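Local coordinates for protein N-acyl homoserine lactonase (Bacillus thuringiensis, PDB 2BR6) that hydrolyses the lactone ring of N-acyl homoserine lactones, bacterial quorum-sensing signals, using two zinc ions in a metallo-beta-lactamase fold, at residues V188-D193 / I232-H237. Numbering follows the deposited sequence.
Sequences VLLTID and IIFFGH. With ZN (zinc ion), chain B; ZN (zinc ion), chain C; HSL (homoserine lactone), chain F.
Phe234, Val188 and Leu189 bury the most surface where two parallel strands of the metallo-beta-lactamase fold pair, their directions 19° apart, joined through helix 212-229 in a beta-alpha-beta crossover. Three backbone bonds fix the register: Leu189 N to Ile232 O (2.8 Å), Phe234 N to Leu189 O, and the longer Thr191 N to Phe234 O (3.1 Å). Phe234 projects from the same face as Val188 and Leu190; with its CG anti to the carbonyl carbon (chi1 -65°), CD2 lies 3.8 Å from Val188 CG1, while Leu190 CD2 reaches its CB. On the other face Leu189 and Ile233 run alongside each other, CD2 of the first 4.2 Å from CG1 of the second, against Val226 of the crossover helix. Past Thr191 water takes over: one molecule links Ile192 N to Phe234 O, a second Asp193 OD1 to Gly236 O. Just beyond the strands, Asp193 and His237 supply metal ligands, carboxylate and imidazole planes 57° apart. Asp193 OD2 bridges both zinc ions, at 2.1 Å from the one it shares with His237 and 2.6 Å from the other. His237 ND1 is hydrogen-bonded to Pro36 O, which would help fix the ring's rotation, and His237 NE2 binds the shared zinc at 2.2 Å.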
ATOM      1  N   VAL A 188      -0.156   3.132 -14.470  1.00 12.18           N
ATOM      2  CA  VAL A 188       0.609   3.392 -13.252  1.00 11.42           C
ATOM      3  C   VAL A 188       0.670   2.094 -12.450  1.00 10.95           C
ATOM      4  O   VAL A 188      -0.359   1.465 -12.210  1.00 11.02           O
ATOM      5  CB  VAL A 188      -0.061   4.501 -12.385  1.00 11.32           C
ATOM      6  CG1 VAL A 188       0.688   4.703 -11.050  1.00 12.05           C
ATOM      7  CG2 VAL A 188      -0.145   5.823 -13.146  1.00 12.02           C
ATOM      8  N   LEU A 189       1.872   1.697 -12.044  1.00 10.47           N
ATOM      9  CA  LEU A 189       2.038   0.552 -11.161  1.00 10.76           C
ATOM     10  C   LEU A 189       2.495   1.018  -9.768  1.00 10.20           C
ATOM     11  O   LEU A 189       3.544   1.646  -9.618  1.00 11.08           O
ATOM     12  CB  LEU A 189       3.049  -0.445 -11.752  1.00 10.93           C
ATOM     13  CG  LEU A 189       3.456  -1.646 -10.895  1.00 11.61           C
ATOM     14  CD1 LEU A 189       2.270  -2.579 -10.597  1.00 12.17           C
ATOM     15  CD2 LEU A 189       4.585  -2.420 -11.580  1.00 11.76           C
ATOM     16  N   LEU A 190       1.684   0.717  -8.755  1.00  9.69           N
ATOM     17  CA  LEU A 190       2.047   0.948  -7.363  1.00  9.54           C
ATOM     18  C   LEU A 190       2.460  -0.421  -6.806  1.00  9.36           C
ATOM     19  O   LEU A 190       1.609  -1.285  -6.590  1.00  8.87           O
ATOM     20  CB  LEU A 190       0.869   1.543  -6.564  1.00  9.56           C
ATOM     21  CG  LEU A 190       0.144   2.790  -7.097  1.00 10.36           C
ATOM     22  CD1 LEU A 190      -0.935   3.187  -6.113  1.00 11.26           C
ATOM     23  CD2 LEU A 190       1.125   3.945  -7.273  1.00 11.16           C
ATOM     24  N   THR A 191       3.765  -0.639  -6.638  1.00  9.59           N
ATOM     25  CA  THR A 191       4.251  -1.945  -6.159  1.00  9.81           C
ATOM     26  C   THR A 191       3.833  -2.164  -4.715  1.00  9.58           C
ATOM     27  O   THR A 191       3.709  -3.309  -4.275  1.00 10.06           O
ATOM     28  CB  THR A 191       5.791  -2.090  -6.223  1.00 10.38           C
ATOM     29  OG1 THR A 191       6.407  -1.115  -5.362  1.00  9.88           O
ATOM     30  CG2 THR A 191       6.330  -1.806  -7.614  1.00 10.68           C
ATOM     31  N   ILE A 192       3.634  -1.055  -3.995  1.00  9.10           N
ATOM     32  CA  ILE A 192       3.551  -1.096  -2.528  1.00  9.71           C
ATOM     33  C   ILE A 192       4.768  -1.902  -2.023  1.00 10.59           C
ATOM     34  O   ILE A 192       5.866  -1.684  -2.518  1.00 11.37           O
ATOM     35  CB  ILE A 192       2.183  -1.680  -2.018  1.00  9.16           C
ATOM     36  CG1 ILE A 192       0.967  -1.183  -2.843  1.00 10.22           C
ATOM     37  CG2 ILE A 192       2.004  -1.373  -0.519  1.00  9.84           C
ATOM     38  CD1 ILE A 192       0.748   0.338  -2.789  1.00 10.38           C
ATOM     39  N   ASP A 193       4.591  -2.840  -1.085  1.00 10.91           N
ATOM     40  CA  ASP A 193       5.758  -3.513  -0.470  1.00 11.70           C
ATOM     41  C   ASP A 193       6.277  -4.737  -1.232  1.00 11.58           C
ATOM     42  O   ASP A 193       7.116  -5.494  -0.733  1.00 12.15           O
ATOM     43  CB  ASP A 193       5.516  -3.834   1.011  1.00 11.91           C
ATOM     44  CG  ASP A 193       5.522  -2.585   1.900  1.00 13.30           C
ATOM     45  OD1 ASP A 193       5.558  -1.455   1.378  1.00 13.40           O
ATOM     46  OD2 ASP A 193       5.516  -2.652   3.147  1.00 12.08           O
ATOM     47  N   ILE A 232       4.278   3.896 -15.475  1.00 14.75           N
ATOM     48  CA  ILE A 232       5.151   4.562 -14.514  1.00 15.10           C
ATOM     49  C   ILE A 232       5.010   3.829 -13.192  1.00 14.15           C
ATOM     50  O   ILE A 232       3.908   3.415 -12.825  1.00 13.91           O
ATOM     51  CB  ILE A 232       4.884   6.085 -14.409  1.00 16.06           C
ATOM     52  CG1 ILE A 232       3.415   6.380 -14.091  1.00 17.80           C
ATOM     53  CG2 ILE A 232       5.351   6.781 -15.713  1.00 17.93           C
ATOM     54  CD1 ILE A 232       3.072   7.876 -14.006  1.00 20.98           C
ATOM     55  N   ILE A 233       6.137   3.603 -12.521  1.00 13.29           N
ATOM     56  CA  ILE A 233       6.165   2.733 -11.350  1.00 12.73           C
ATOM     57  C   ILE A 233       6.515   3.529 -10.107  1.00 12.60           C
ATOM     58  O   ILE A 233       7.443   4.341 -10.121  1.00 13.00           O
ATOM     59  CB  ILE A 233       7.171   1.572 -11.526  1.00 11.96           C
ATOM     60  CG1 ILE A 233       6.912   0.793 -12.826  1.00 13.77           C
ATOM     61  CG2 ILE A 233       7.111   0.643 -10.319  1.00 11.51           C
ATOM     62  CD1 ILE A 233       8.069  -0.129 -13.220  1.00 15.23           C
ATOM     63  N   PHE A 234       5.765   3.290  -9.037  1.00 12.17           N
ATOM     64  CA  PHE A 234       6.033   3.928  -7.755  1.00 12.14           C
ATOM     65  C   PHE A 234       6.227   2.853  -6.707  1.00 12.48           C
ATOM     66  O   PHE A 234       5.367   1.987  -6.534  1.00 11.00           O
ATOM     67  CB  PHE A 234       4.879   4.852  -7.368  1.00 12.24           C
ATOM     68  CG  PHE A 234       4.714   6.016  -8.299  1.00 13.18           C
ATOM     69  CD1 PHE A 234       5.348   7.235  -8.037  1.00 15.64           C
ATOM     70  CD2 PHE A 234       3.942   5.897  -9.450  1.00 14.61           C
ATOM     71  CE1 PHE A 234       5.197   8.318  -8.911  1.00 15.45           C
ATOM     72  CE2 PHE A 234       3.788   6.982 -10.336  1.00 13.94           C
ATOM     73  CZ  PHE A 234       4.421   8.185 -10.064  1.00 14.77           C
ATOM     74  N   PHE A 235       7.369   2.913  -6.024  1.00 13.04           N
ATOM     75  CA  PHE A 235       7.754   1.892  -5.052  1.00 13.53           C
ATOM     76  C   PHE A 235       7.228   2.153  -3.637  1.00 13.73           C
ATOM     77  O   PHE A 235       6.742   3.243  -3.338  1.00 13.84           O
ATOM     78  CB  PHE A 235       9.276   1.643  -5.136  1.00 14.11           C
ATOM     79  CG  PHE A 235       9.739   1.400  -6.551  1.00 14.06           C
ATOM     80  CD1 PHE A 235      10.191   2.450  -7.339  1.00 14.06           C
ATOM     81  CD2 PHE A 235       9.641   0.135  -7.112  1.00 14.80           C
ATOM     82  CE1 PHE A 235      10.571   2.237  -8.664  1.00 15.63           C
ATOM     83  CE2 PHE A 235      10.006  -0.092  -8.436  1.00 14.58           C
ATOM     84  CZ  PHE A 235      10.485   0.967  -9.212  1.00 15.58           C
ATOM     85  N   GLY A 236       7.330   1.158  -2.763  1.00 13.61           N
ATOM     86  CA  GLY A 236       6.617   1.215  -1.489  1.00 14.06           C
ATOM     87  C   GLY A 236       7.151   2.187  -0.457  1.00 14.84           C
ATOM     88  O   GLY A 236       6.383   2.897   0.202  1.00 14.78           O
ATOM     89  N   HIS A 237       8.472   2.189  -0.301  1.00 15.32           N
ATOM     90  CA  HIS A 237       9.139   2.902   0.787  1.00 16.08           C
ATOM     91  C   HIS A 237      10.484   3.392   0.253  1.00 16.48           C
ATOM     92  O   HIS A 237      11.547   2.987   0.744  1.00 17.46           O
ATOM     93  CB  HIS A 237       9.357   1.964   1.991  1.00 15.73           C
ATOM     94  CG  HIS A 237       8.098   1.548   2.704  1.00 16.37           C
ATOM     95  ND1 HIS A 237       7.236   2.445   3.303  1.00 14.67           N
ATOM     96  CD2 HIS A 237       7.593   0.316   2.970  1.00 15.55           C
ATOM     97  CE1 HIS A 237       6.248   1.788   3.887  1.00 17.22           C
ATOM     98  NE2 HIS A 237       6.439   0.495   3.699  1.00 17.09           N
TER
HETATM   99 ZN    ZN B1251       5.260  -1.160   4.550  1.00 20.05          ZN
HETATM  100 ZN    ZN C1252       4.840  -4.533   4.801  1.00 23.28          ZN
HETATM  101  N   HSL F1255       6.757  -2.336   8.816  1.00 41.53           N
HETATM  102  CA  HSL F1255       7.283  -2.926   7.823  1.00 41.32           C
HETATM  103  C   HSL F1255       7.220  -2.540   6.430  1.00 41.22           C
HETATM  104  O   HSL F1255       7.364  -1.418   5.943  1.00 41.11           O
HETATM  105  CB  HSL F1255       7.652  -4.437   7.943  1.00 41.41           C
HETATM  106  CG  HSL F1255       7.238  -4.959   6.576  1.00 41.11           C
HETATM  107  OD  HSL F1255       6.997  -3.780   5.666  1.00 40.87           O
HETATM  108  O   HOH W   1       3.723   1.834  -4.329  1.00 13.30           O
HETATM  109  O   HOH W   2       4.531   1.278   1.265  1.00 30.25           O
HETATM  110  O   HOH W   3       4.595  -2.837   5.864  1.00 19.06           O